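Local coordinates for succinate dehydrogenase (Membrane anchor subunit) (Mycolicibacterium smegmatis, PDB 7D6V), which anchors the Sdh1 succinate dehydrogenase in the membrane, holds a Rieske-type [2Fe-2S] cluster and binds ubiquinone-1, probably helping electrons pass from succinate to quinone, at residues T113-Y116 / Y117-A120; P148-L151 / Q152-H155; W200-T203 / L204-H207. All coordinates share one frame; numbering follows the deposited sequence.

Interaction 1 of 3, residues T113-Y116 / Y117-A120; sequences TCYY and YRKA. With FES (Fe2/s2 (inorganic) cluster), chain J.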
ATOM      1  N   THR C 113       0.967 -35.502  -5.714  1.00 11.82           N
ATOM      2  CA  THR C 113       0.646 -34.661  -4.571  1.00 11.82           C
ATOM      3  C   THR C 113       1.525 -33.422  -4.492  1.00 11.82           C
ATOM      4  O   THR C 113       1.352 -32.617  -3.573  1.00 11.82           O
ATOM      5  CB  THR C 113       0.757 -35.463  -3.270  1.00 11.82           C
ATOM      6  OG1 THR C 113       2.038 -36.099  -3.200  1.00 11.82           O
ATOM      7  CG2 THR C 113      -0.327 -36.523  -3.211  1.00 11.82           C
ATOM      8  N   CYS C 114       2.437 -33.254  -5.444  1.00 10.87           N
ATOM      9  CA  CYS C 114       3.305 -32.083  -5.457  1.00 10.87           C
ATOM     10  C   CYS C 114       2.450 -30.823  -5.543  1.00 10.87           C
ATOM     11  O   CYS C 114       1.457 -30.788  -6.271  1.00 10.87           O
ATOM     12  CB  CYS C 114       4.276 -32.146  -6.637  1.00 10.87           C
ATOM     13  SG  CYS C 114       4.975 -30.548  -7.115  1.00 10.87           S
ATOM     14  N   TYR C 115       2.834 -29.789  -4.801  1.00 10.84           N
ATOM     15  CA  TYR C 115       2.083 -28.540  -4.796  1.00 10.84           C
ATOM     16  C   TYR C 115       2.095 -27.876  -6.168  1.00 10.84           C
ATOM     17  O   TYR C 115       1.060 -27.389  -6.632  1.00 10.84           O
ATOM     18  CB  TYR C 115       2.634 -27.600  -3.723  1.00 10.84           C
ATOM     19  CG  TYR C 115       2.149 -27.918  -2.322  1.00 10.84           C
ATOM     20  CD1 TYR C 115       0.957 -27.396  -1.848  1.00 10.84           C
ATOM     21  CD2 TYR C 115       2.880 -28.740  -1.480  1.00 10.84           C
ATOM     22  CE1 TYR C 115       0.506 -27.677  -0.584  1.00 10.84           C
ATOM     23  CE2 TYR C 115       2.434 -29.029  -0.209  1.00 10.84           C
ATOM     24  CZ  TYR C 115       1.244 -28.494   0.232  1.00 10.84           C
ATOM     25  OH  TYR C 115       0.786 -28.770   1.495  1.00 10.84           O
ATOM     26  N   TYR C 116       3.242 -27.863  -6.847  1.00 11.59           N
ATOM     27  CA  TYR C 116       3.270 -27.284  -8.186  1.00 11.59           C
ATOM     28  C   TYR C 116       2.398 -28.074  -9.153  1.00 11.59           C
ATOM     29  O   TYR C 116       1.628 -27.495  -9.926  1.00 11.59           O
ATOM     30  CB  TYR C 116       4.694 -27.201  -8.730  1.00 11.59           C
ATOM     31  CG  TYR C 116       4.662 -26.935 -10.214  1.00 11.59           C
ATOM     32  CD1 TYR C 116       4.192 -25.725 -10.705  1.00 11.59           C
ATOM     33  CD2 TYR C 116       5.043 -27.908 -11.125  1.00 11.59           C
ATOM     34  CE1 TYR C 116       4.121 -25.486 -12.055  1.00 11.59           C
ATOM     35  CE2 TYR C 116       4.981 -27.674 -12.478  1.00 11.59           C
ATOM     36  CZ  TYR C 116       4.523 -26.459 -12.937  1.00 11.59           C
ATOM     37  OH  TYR C 116       4.461 -26.217 -14.288  1.00 11.59           O
ATOM     38  N   TYR C 117       2.518 -29.402  -9.139  1.00 11.66           N
ATOM     39  CA  TYR C 117       1.754 -30.212 -10.078  1.00 11.66           C
ATOM     40  C   TYR C 117       0.261 -30.090  -9.830  1.00 11.66           C
ATOM     41  O   TYR C 117      -0.530 -30.130 -10.778  1.00 11.66           O
ATOM     42  CB  TYR C 117       2.194 -31.671  -9.997  1.00 11.66           C
ATOM     43  CG  TYR C 117       3.444 -31.969 -10.784  1.00 11.66           C
ATOM     44  CD1 TYR C 117       3.400 -32.125 -12.159  1.00 11.66           C
ATOM     45  CD2 TYR C 117       4.669 -32.094 -10.154  1.00 11.66           C
ATOM     46  CE1 TYR C 117       4.542 -32.395 -12.881  1.00 11.66           C
ATOM     47  CE2 TYR C 117       5.813 -32.363 -10.864  1.00 11.66           C
ATOM     48  CZ  TYR C 117       5.745 -32.514 -12.226  1.00 11.66           C
ATOM     49  OH  TYR C 117       6.889 -32.785 -12.934  1.00 11.66           O
ATOM     50  N   ARG C 118      -0.142 -29.934  -8.569  1.00 11.92           N
ATOM     51  CA  ARG C 118      -1.551 -29.718  -8.274  1.00 11.92           C
ATOM     52  C   ARG C 118      -2.057 -28.453  -8.943  1.00 11.92           C
ATOM     53  O   ARG C 118      -3.125 -28.458  -9.557  1.00 11.92           O
ATOM     54  CB  ARG C 118      -1.775 -29.659  -6.765  1.00 11.92           C
ATOM     55  CG  ARG C 118      -2.045 -31.007  -6.141  1.00 11.92           C
ATOM     56  CD  ARG C 118      -1.356 -31.149  -4.812  1.00 11.92           C
ATOM     57  NE  ARG C 118      -2.093 -30.468  -3.755  1.00 11.92           N
ATOM     58  CZ  ARG C 118      -1.635 -30.286  -2.526  1.00 11.92           C
ATOM     59  NH1 ARG C 118      -0.435 -30.738  -2.194  1.00 11.92           N
ATOM     60  NH2 ARG C 118      -2.373 -29.655  -1.630  1.00 11.92           N
ATOM     61  N   LYS C 119      -1.293 -27.362  -8.853  1.00 11.91           N
ATOM     62  CA  LYS C 119      -1.631 -26.152  -9.594  1.00 11.91           C
ATOM     63  C   LYS C 119      -1.779 -26.445 -11.079  1.00 11.91           C
ATOM     64  O   LYS C 119      -2.784 -26.077 -11.706  1.00 11.91           O
ATOM     65  CB  LYS C 119      -0.556 -25.091  -9.377  1.00 11.91           C
ATOM     66  CG  LYS C 119      -0.813 -23.808 -10.135  1.00 11.91           C
ATOM     67  CD  LYS C 119       0.313 -22.815  -9.972  1.00 11.91           C
ATOM     68  CE  LYS C 119       1.239 -22.851 -11.162  1.00 11.91           C
ATOM     69  NZ  LYS C 119       0.612 -22.207 -12.345  1.00 11.91           N
ATOM     70  N   ALA C 120      -0.787 -27.131 -11.650  1.00 11.94           N
ATOM     71  CA  ALA C 120      -0.756 -27.367 -13.086  1.00 11.94           C
ATOM     72  C   ALA C 120      -1.998 -28.113 -13.551  1.00 11.94           C
ATOM     73  O   ALA C 120      -2.689 -27.667 -14.472  1.00 11.94           O
ATOM     74  CB  ALA C 120       0.510 -28.134 -13.462  1.00 11.94           C
TER
HETATM   75 FE1  FES J 303       6.481 -30.162  -5.183  1.00 12.80          FE
HETATM   76 FE2  FES J 303       7.082 -31.347  -2.843  1.00 12.80          FE
HETATM   77  S1  FES J 303       5.807 -29.586  -3.173  1.00 12.80           S
HETATM   78  S2  FES J 303       7.816 -31.876  -4.844  1.00 12.80           S
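Cys114 and Tyr117 meet where helix 115-124 begins. As the N-cap residue, Cys114 turns its SG anti to its own backbone N (chi1 159°), and from there the sulfur takes the N-H of Tyr117 in a nearly straight bond (3.4 Å, 167°). The same SG ligates iron FE1 of the cluster at 2.5 Å, so a single atom ties the metal to the first helical turn. Regular backbone bonds follow, from Arg118 N to Cys114 O, Lys119 N to Tyr115 O and Ala120 N to Tyr116 O.

In the charged contact the Arg118 chain bends and runs alongside Tyr115, laying the guanidinium over one ring face as a cation-pi pair, with CZ 4.2 Å from the centroid of the Tyr115 ring. NH1 also donates to Thr113 O, which lies close to the guanidinium plane (2.9 Å), and NH2 forms a salt bridge with Glu144.

Among the aromatics, Tyr116 turns its edge toward the face of Tyr117, the two ring centroids 5.5 Å apart and the planes at 60°. The Cys114 sulfur lies at the edge of the Tyr117 ring. Tyr115 OH is bonded to Glu229 of the iron-sulfur subunit and Tyr116 OH to Trp245 NE1.

The arrangement is a cysteine N-cap doubling as metal ligand; with His240 on FE1, this membrane-embedded Rieske-type site, unlike the classical one, gives each iron one cysteine and one histidine.

Interaction 2 of 3, residues P148-L151 / Q152-H155; sequences PLIL and QNIH. With PEV ((1S)-2-{[(2-aminoethoxy)(hydroxy)phosphoryl]oxy}-1-[(palmitoyloxy)methyl]ethyl stearate), chain I; FES (Fe2/s2 (inorganic) cluster), chain J.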
ATOM      1  N   PRO C 148     -11.782 -37.332  -1.554  1.00 16.64           N
ATOM      2  CA  PRO C 148     -10.666 -37.612  -2.475  1.00 16.64           C
ATOM      3  C   PRO C 148      -9.540 -36.597  -2.364  1.00 16.64           C
ATOM      4  O   PRO C 148      -8.387 -36.978  -2.134  1.00 16.64           O
ATOM      5  CB  PRO C 148     -11.338 -37.603  -3.855  1.00 16.64           C
ATOM      6  CG  PRO C 148     -12.581 -36.836  -3.677  1.00 16.64           C
ATOM      7  CD  PRO C 148     -13.039 -37.083  -2.283  1.00 16.64           C
ATOM      8  N   LEU C 149      -9.848 -35.308  -2.488  1.00 15.32           N
ATOM      9  CA  LEU C 149      -8.818 -34.282  -2.552  1.00 15.32           C
ATOM     10  C   LEU C 149      -8.274 -33.875  -1.189  1.00 15.32           C
ATOM     11  O   LEU C 149      -7.254 -33.184  -1.137  1.00 15.32           O
ATOM     12  CB  LEU C 149      -9.358 -33.054  -3.286  1.00 15.32           C
ATOM     13  CG  LEU C 149      -9.581 -33.247  -4.787  1.00 15.32           C
ATOM     14  CD1 LEU C 149      -9.811 -31.921  -5.476  1.00 15.32           C
ATOM     15  CD2 LEU C 149      -8.403 -33.969  -5.413  1.00 15.32           C
ATOM     16  N   ILE C 150      -8.919 -34.272  -0.089  1.00 15.48           N
ATOM     17  CA  ILE C 150      -8.344 -34.032   1.230  1.00 15.48           C
ATOM     18  C   ILE C 150      -7.078 -34.856   1.431  1.00 15.48           C
ATOM     19  O   ILE C 150      -6.264 -34.539   2.304  1.00 15.48           O
ATOM     20  CB  ILE C 150      -9.381 -34.323   2.336  1.00 15.48           C
ATOM     21  CG1 ILE C 150      -8.934 -33.767   3.690  1.00 15.48           C
ATOM     22  CG2 ILE C 150      -9.619 -35.806   2.471  1.00 15.48           C
ATOM     23  CD1 ILE C 150      -8.917 -32.274   3.769  1.00 15.48           C
ATOM     24  N   LEU C 151      -6.880 -35.899   0.623  1.00 15.06           N
ATOM     25  CA  LEU C 151      -5.724 -36.774   0.752  1.00 15.06           C
ATOM     26  C   LEU C 151      -4.444 -36.155   0.213  1.00 15.06           C
ATOM     27  O   LEU C 151      -3.383 -36.766   0.347  1.00 15.06           O
ATOM     28  CB  LEU C 151      -5.988 -38.099   0.039  1.00 15.06           C
ATOM     29  CG  LEU C 151      -7.072 -38.994   0.637  1.00 15.06           C
ATOM     30  CD1 LEU C 151      -7.326 -40.190  -0.257  1.00 15.06           C
ATOM     31  CD2 LEU C 151      -6.691 -39.443   2.032  1.00 15.06           C
ATOM     32  N   GLN C 152      -4.512 -34.971  -0.392  1.00 13.78           N
ATOM     33  CA  GLN C 152      -3.305 -34.299  -0.855  1.00 13.78           C
ATOM     34  C   GLN C 152      -2.439 -33.794   0.288  1.00 13.78           C
ATOM     35  O   GLN C 152      -1.323 -33.329   0.037  1.00 13.78           O
ATOM     36  CB  GLN C 152      -3.670 -33.133  -1.771  1.00 13.78           C
ATOM     37  CG  GLN C 152      -4.644 -33.488  -2.873  1.00 13.78           C
ATOM     38  CD  GLN C 152      -3.950 -33.824  -4.169  1.00 13.78           C
ATOM     39  OE1 GLN C 152      -2.841 -34.346  -4.170  1.00 13.78           O
ATOM     40  NE2 GLN C 152      -4.603 -33.529  -5.283  1.00 13.78           N
ATOM     41  N   ASN C 153      -2.922 -33.871   1.525  1.00 13.64           N
ATOM     42  CA  ASN C 153      -2.212 -33.363   2.689  1.00 13.64           C
ATOM     43  C   ASN C 153      -1.176 -34.335   3.236  1.00 13.64           C
ATOM     44  O   ASN C 153      -0.490 -33.996   4.205  1.00 13.64           O
ATOM     45  CB  ASN C 153      -3.212 -33.006   3.789  1.00 13.64           C
ATOM     46  CG  ASN C 153      -4.089 -31.833   3.418  1.00 13.64           C
ATOM     47  OD1 ASN C 153      -3.630 -30.694   3.363  1.00 13.64           O
ATOM     48  ND2 ASN C 153      -5.360 -32.103   3.164  1.00 13.64           N
ATOM     49  N   ILE C 154      -1.040 -35.519   2.650  1.00 12.74           N
ATOM     50  CA  ILE C 154      -0.036 -36.483   3.077  1.00 12.74           C
ATOM     51  C   ILE C 154       1.206 -36.418   2.190  1.00 12.74           C
ATOM     52  O   ILE C 154       1.961 -37.382   2.111  1.00 12.74           O
ATOM     53  CB  ILE C 154      -0.604 -37.909   3.128  1.00 12.74           C
ATOM     54  CG1 ILE C 154      -1.082 -38.341   1.744  1.00 12.74           C
ATOM     55  CG2 ILE C 154      -1.732 -37.995   4.131  1.00 12.74           C
ATOM     56  CD1 ILE C 154      -1.667 -39.726   1.711  1.00 12.74           C
ATOM     57  N   HIS C 155       1.419 -35.289   1.514  1.00 11.21           N
ATOM     58  CA  HIS C 155       2.520 -35.171   0.567  1.00 11.21           C
ATOM     59  C   HIS C 155       3.882 -35.345   1.229  1.00 11.21           C
ATOM     60  O   HIS C 155       4.825 -35.809   0.582  1.00 11.21           O
ATOM     61  CB  HIS C 155       2.440 -33.822  -0.141  1.00 11.21           C
ATOM     62  CG  HIS C 155       3.504 -33.619  -1.169  1.00 11.21           C
ATOM     63  ND1 HIS C 155       3.738 -34.521  -2.183  1.00 11.21           N
ATOM     64  CD2 HIS C 155       4.404 -32.625  -1.334  1.00 11.21           C
ATOM     65  CE1 HIS C 155       4.734 -34.087  -2.932  1.00 11.21           C
ATOM     66  NE2 HIS C 155       5.154 -32.939  -2.439  1.00 11.21           N
TER
HETATM   67  C48 PEV I 302       5.175 -36.244 -13.802  1.00 18.60           C
HETATM   68  C47 PEV I 302       4.173 -37.372 -13.588  1.00 18.60           C
HETATM   69  C46 PEV I 302       2.953 -36.872 -12.828  1.00 18.60           C
HETATM   70  C45 PEV I 302       2.001 -36.139 -13.765  1.00 18.60           C
HETATM   71  C44 PEV I 302       0.547 -36.329 -13.353  1.00 18.60           C
HETATM   72  C43 PEV I 302      -0.364 -35.301 -14.009  1.00 18.60           C
HETATM   73  C42 PEV I 302      -1.693 -35.928 -14.400  1.00 18.60           C
HETATM   74  C41 PEV I 302      -2.789 -35.536 -13.422  1.00 18.60           C
HETATM   75  C40 PEV I 302      -4.169 -35.665 -14.048  1.00 18.60           C
HETATM   76  C39 PEV I 302      -5.136 -36.328 -13.084  1.00 18.60           C
HETATM   77  C38 PEV I 302      -5.616 -35.320 -12.051  1.00 18.60           C
HETATM   78  C37 PEV I 302      -6.846 -34.574 -12.546  1.00 18.60           C
HETATM   79  C36 PEV I 302      -7.952 -34.590 -11.507  1.00 18.60           C
HETATM   80  C35 PEV I 302      -7.963 -33.300 -10.700  1.00 18.60           C
HETATM   81  C34 PEV I 302      -9.362 -33.008 -10.181  1.00 18.60           C
HETATM   82  C33 PEV I 302      -9.957 -34.230  -9.502  1.00 18.60           C
HETATM   83  C32 PEV I 302     -11.475 -34.187  -9.558  1.00 18.60           C
HETATM   84  C31 PEV I 302     -12.045 -33.553  -8.302  1.00 18.60           C
HETATM   85  O31 PEV I 302     -11.831 -32.414  -8.066  1.00 18.60           O
HETATM   86  O2  PEV I 302     -12.826 -34.314  -7.434  1.00 18.60           O
HETATM   87  C2  PEV I 302     -14.158 -33.907  -7.412  1.00 18.60           C
HETATM   88  C1  PEV I 302     -14.371 -33.028  -6.187  1.00 18.60           C
HETATM   89  O3P PEV I 302     -14.168 -31.697  -6.564  1.00 18.60           O
HETATM   90  P   PEV I 302     -15.420 -30.636  -6.428  1.00 18.60           P
HETATM   91  O1P PEV I 302     -16.339 -30.764  -7.616  1.00 18.60           O
HETATM   92  O2P PEV I 302     -14.877 -29.232  -6.351  1.00 18.60           O
HETATM   93  O4P PEV I 302     -16.266 -30.993  -5.063  1.00 18.60           O
HETATM   94  C4  PEV I 302     -17.458 -31.715  -5.184  1.00 18.60           C
HETATM   95  C5  PEV I 302     -17.559 -32.669  -3.995  1.00 18.60           C
HETATM   96  N6  PEV I 302     -18.454 -33.767  -4.307  1.00 18.60           N
HETATM   97  C3  PEV I 302     -15.057 -35.138  -7.351  1.00 18.60           C
HETATM   98  O3  PEV I 302     -14.609 -36.031  -8.330  1.00 18.60           O
HETATM   99  C11 PEV I 302     -14.014 -37.191  -7.825  1.00 18.60           C
HETATM  100  O11 PEV I 302     -14.640 -37.936  -7.152  1.00 18.60           O
HETATM  101  C12 PEV I 302     -12.550 -37.493  -8.129  1.00 18.60           C
HETATM  102  C13 PEV I 302     -12.345 -38.932  -8.592  1.00 18.60           C
HETATM  103  C14 PEV I 302     -11.039 -39.106  -9.360  1.00 18.60           C
HETATM  104  C15 PEV I 302      -9.850 -38.485  -8.633  1.00 18.60           C
HETATM  105  C16 PEV I 302      -8.775 -39.524  -8.334  1.00 18.60           C
HETATM  106  C17 PEV I 302      -7.348 -39.012  -8.526  1.00 18.60           C
HETATM  107  C18 PEV I 302      -7.272 -37.537  -8.920  1.00 18.60           C
HETATM  108  C19 PEV I 302      -6.401 -36.708  -7.976  1.00 18.60           C
HETATM  109  C20 PEV I 302      -5.941 -37.480  -6.741  1.00 18.60           C
HETATM  110  C21 PEV I 302      -4.715 -36.842  -6.094  1.00 18.60           C
HETATM  111  C22 PEV I 302      -3.950 -37.822  -5.210  1.00 18.60           C
HETATM  112  C23 PEV I 302      -4.347 -37.751  -3.737  1.00 18.60           C
HETATM  113  C24 PEV I 302      -4.350 -39.141  -3.111  1.00 18.60           C
HETATM  114  C25 PEV I 302      -2.949 -39.599  -2.720  1.00 18.60           C
HETATM  115  C26 PEV I 302      -2.559 -40.897  -3.419  1.00 18.60           C
HETATM  116 FE1  FES J 303       6.481 -30.162  -5.183  1.00 12.80          FE
HETATM  117 FE2  FES J 303       7.082 -31.347  -2.843  1.00 12.80          FE
HETATM  118  S1  FES J 303       5.807 -29.586  -3.173  1.00 12.80           S
HETATM  119  S2  FES J 303       7.816 -31.876  -4.844  1.00 12.80           S
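Asn153 places its CG anti to the carbonyl carbon (chi1 -67°), which swings the amide back to Ile150, whose CG1 stands anti to its backbone N and brings CD1 beside the same amide nitrogen. The two side chains slant past each other, and ND2 donates to Ile150 O at 2.7 Å, the carbonyl lying somewhat off the amide plane. Asn153 N adds a weak bond to that oxygen (3.5 Å), so one carbonyl receives two donors from one residue. Another weak bond, from Gln152 N to Leu149 O at 3.4 Å, continues the tight 3-10 winding.

Gln152 bends sharply at chi2 (-95°) and runs side by side with Leu149, its NE2 3.8 Å from Leu149 CD2. This amide nitrogen is bonded to the hydroxyls of Tyr121 and Tyr122, which probably holds it against a lipid tail: Gln152 NE2 is 3.4 Å from C21 of the bound phosphatidylethanolamine. Leu149 CD1 reaches the lipid's ester carbonyl oxygen O31 at 3.3 Å, and Leu151 CB touches the C21 tail farther along, at C24.

At the far end His155 points its NE2 at iron FE2 (2.5 Å), which it shares with Cys206, while its ND1 is probably hydrogen-bonded to Thr113 OG1 and its ring lies nearly parallel to that of Phe110. Ile150 and Asn153 also pack on Tyr236 of the iron-sulfur subunit. Ile150, Leu151 and Ile154 touch ubiquinone-1, making this short segment part of the wall of the quinone site that runs directly into a histidine ligand of the cluster.

Interaction 3 of 3, residues W200-T203 / L204-H207; sequences WVYT and LSCH. With FES (Fe2/s2 (inorganic) cluster), chain J.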
ATOM      1  N   TRP C 200      17.882 -34.660  -7.072  1.00 12.19           N
ATOM      2  CA  TRP C 200      18.116 -34.199  -5.708  1.00 12.19           C
ATOM      3  C   TRP C 200      17.704 -32.743  -5.541  1.00 12.19           C
ATOM      4  O   TRP C 200      17.117 -32.371  -4.520  1.00 12.19           O
ATOM      5  CB  TRP C 200      19.584 -34.380  -5.331  1.00 12.19           C
ATOM      6  CG  TRP C 200      19.895 -35.695  -4.703  1.00 12.19           C
ATOM      7  CD1 TRP C 200      20.790 -36.616  -5.145  1.00 12.19           C
ATOM      8  CD2 TRP C 200      19.327 -36.230  -3.503  1.00 12.19           C
ATOM      9  NE1 TRP C 200      20.812 -37.698  -4.305  1.00 12.19           N
ATOM     10  CE2 TRP C 200      19.924 -37.486  -3.286  1.00 12.19           C
ATOM     11  CE3 TRP C 200      18.372 -35.772  -2.592  1.00 12.19           C
ATOM     12  CZ2 TRP C 200      19.598 -38.287  -2.199  1.00 12.19           C
ATOM     13  CZ3 TRP C 200      18.048 -36.572  -1.517  1.00 12.19           C
ATOM     14  CH2 TRP C 200      18.659 -37.814  -1.329  1.00 12.19           C
ATOM     15  N   VAL C 201      18.014 -31.903  -6.529  1.00 11.71           N
ATOM     16  CA  VAL C 201      17.626 -30.495  -6.455  1.00 11.71           C
ATOM     17  C   VAL C 201      16.109 -30.364  -6.387  1.00 11.71           C
ATOM     18  O   VAL C 201      15.565 -29.606  -5.574  1.00 11.71           O
ATOM     19  CB  VAL C 201      18.209 -29.715  -7.645  1.00 11.71           C
ATOM     20  CG1 VAL C 201      17.684 -28.293  -7.656  1.00 11.71           C
ATOM     21  CG2 VAL C 201      19.720 -29.719  -7.587  1.00 11.71           C
ATOM     22  N   TYR C 202      15.403 -31.110  -7.240  1.00 11.71           N
ATOM     23  CA  TYR C 202      13.945 -31.054  -7.240  1.00 11.71           C
ATOM     24  C   TYR C 202      13.365 -31.555  -5.923  1.00 11.71           C
ATOM     25  O   TYR C 202      12.413 -30.973  -5.393  1.00 11.71           O
ATOM     26  CB  TYR C 202      13.390 -31.864  -8.409  1.00 11.71           C
ATOM     27  CG  TYR C 202      11.896 -32.064  -8.345  1.00 11.71           C
ATOM     28  CD1 TYR C 202      11.027 -30.990  -8.466  1.00 11.71           C
ATOM     29  CD2 TYR C 202      11.355 -33.325  -8.158  1.00 11.71           C
ATOM     30  CE1 TYR C 202       9.664 -31.168  -8.405  1.00 11.71           C
ATOM     31  CE2 TYR C 202       9.995 -33.511  -8.095  1.00 11.71           C
ATOM     32  CZ  TYR C 202       9.154 -32.431  -8.221  1.00 11.71           C
ATOM     33  OH  TYR C 202       7.795 -32.619  -8.162  1.00 11.71           O
ATOM     34  N   THR C 203      13.923 -32.638  -5.382  1.00 11.69           N
ATOM     35  CA  THR C 203      13.434 -33.175  -4.118  1.00 11.69           C
ATOM     36  C   THR C 203      13.687 -32.210  -2.965  1.00 11.69           C
ATOM     37  O   THR C 203      12.854 -32.085  -2.061  1.00 11.69           O
ATOM     38  CB  THR C 203      14.086 -34.529  -3.842  1.00 11.69           C
ATOM     39  OG1 THR C 203      13.960 -35.359  -5.001  1.00 11.69           O
ATOM     40  CG2 THR C 203      13.421 -35.217  -2.667  1.00 11.69           C
ATOM     41  N   LEU C 204      14.825 -31.520  -2.975  1.00 11.85           N
ATOM     42  CA  LEU C 204      15.153 -30.610  -1.887  1.00 11.85           C
ATOM     43  C   LEU C 204      14.515 -29.237  -2.038  1.00 11.85           C
ATOM     44  O   LEU C 204      14.536 -28.462  -1.079  1.00 11.85           O
ATOM     45  CB  LEU C 204      16.669 -30.458  -1.763  1.00 11.85           C
ATOM     46  CG  LEU C 204      17.432 -31.712  -1.342  1.00 11.85           C
ATOM     47  CD1 LEU C 204      18.893 -31.386  -1.106  1.00 11.85           C
ATOM     48  CD2 LEU C 204      16.808 -32.330  -0.105  1.00 11.85           C
ATOM     49  N   SER C 205      13.951 -28.916  -3.198  1.00 11.49           N
ATOM     50  CA  SER C 205      13.189 -27.685  -3.353  1.00 11.49           C
ATOM     51  C   SER C 205      11.710 -27.872  -3.028  1.00 11.49           C
ATOM     52  O   SER C 205      10.914 -26.960  -3.267  1.00 11.49           O
ATOM     53  CB  SER C 205      13.356 -27.132  -4.769  1.00 11.49           C
ATOM     54  OG  SER C 205      12.709 -27.947  -5.724  1.00 11.49           O
ATOM     55  N   CYS C 206      11.344 -29.037  -2.503  1.00 11.05           N
ATOM     56  CA  CYS C 206       9.950 -29.325  -2.175  1.00 11.05           C
ATOM     57  C   CYS C 206       9.385 -28.409  -1.091  1.00 11.05           C
ATOM     58  O   CYS C 206      10.094 -28.016  -0.165  1.00 11.05           O
ATOM     59  CB  CYS C 206       9.793 -30.789  -1.755  1.00 11.05           C
ATOM     60  SG  CYS C 206       8.334 -31.122  -0.741  1.00 11.05           S
ATOM     61  N   HIS C 207       8.104 -28.072  -1.217  1.00 11.22           N
ATOM     62  CA  HIS C 207       7.434 -27.216  -0.244  1.00 11.22           C
ATOM     63  C   HIS C 207       7.325 -27.887   1.117  1.00 11.22           C
ATOM     64  O   HIS C 207       7.351 -27.202   2.144  1.00 11.22           O
ATOM     65  CB  HIS C 207       6.045 -26.828  -0.744  1.00 11.22           C
ATOM     66  CG  HIS C 207       6.039 -25.648  -1.662  1.00 11.22           C
ATOM     67  ND1 HIS C 207       5.891 -25.768  -3.025  1.00 11.22           N
ATOM     68  CD2 HIS C 207       6.154 -24.324  -1.410  1.00 11.22           C
ATOM     69  CE1 HIS C 207       5.921 -24.569  -3.576  1.00 11.22           C
ATOM     70  NE2 HIS C 207       6.080 -23.674  -2.617  1.00 11.22           N
TER
HETATM   71 FE1  FES J 303       6.481 -30.162  -5.183  1.00 12.80          FE
HETATM   72 FE2  FES J 303       7.082 -31.347  -2.843  1.00 12.80          FE
HETATM   73  S1  FES J 303       5.807 -29.586  -3.173  1.00 12.80           S
HETATM   74  S2  FES J 303       7.816 -31.876  -4.844  1.00 12.80           S
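Trp200 and Leu204 are joined in the final turns of helix 188-204: Trp200 O accepts from Leu204 N (2.9 Å), and the isobutyl group sits obliquely to the indole, CG of Leu204 4.4 Å from CE3 of Trp200. Of the side-chain donors in the helix, NE1 of Trp200 is satisfied by Thr170 OG1 on helix 155-175 and OG1 of Thr203 by Leu199 O.

Ser205 is the first residue to leave helical geometry. Its N still donates to Val201 O (3.0 Å) and, weakly, to Tyr202 O. With chi1 at 70°, its OG lies between the backbone N and the carbonyl carbon, folded back on the helix, and donates to Tyr202 O at 3.1 Å from above the carbonyl plane. Tyr202 O therefore has two donors from Ser205, one of them weak. The hydroxyl is also hydrogen-bonded to His240 ND1, and Ser205 O accepts from Asn237 ND2; because His240 is a ligand of FE1, Ser205 is a second-shell residue that probably helps orient a metal ligand.

The helix end thus passes straight into a cluster-binding turn, in which Cys206 serves as N-cap of helix 207-215 much as Cys114 does for helix 115-124, giving the Rieske-type site two matching cysteine caps. Cys206 N closes the turn with a weak bond to Thr203 O (3.4 Å). Its SG binds FE2 at 2.5 Å and also accepts from a backbone N-H in the following helix.

The Tyr202 ring meets that of His240 with the planes almost parallel and brings its OH to 3.4 Å from sulfide S2 of the cluster. His207 sets the edge of its ring toward sulfide S1, and its NE2 makes a weak hydrogen bond to Asp221 of the iron-sulfur subunit.

Following the chain from the N terminus, interaction 1 comes first, at the break between helices 104-112 and 115-124; interaction 2 follows on the short helix 147-150 and the turn leading into helix 155-175; interaction 3 lies where helix 188-204 gives way to helix 207-215. Each is a local turn closing no long loop, and the three run in series without nesting or crossing. The iron-sulfur cluster gathers them. Around it 113-120 packs against 200-207, with Tyr117 CE2 3.4 Å from Tyr202 OH and Tyr115 beside His207, while Arg118 comes close to the Gln152 backbone. Six helix ends, distant in sequence, are thereby drawn to one centre.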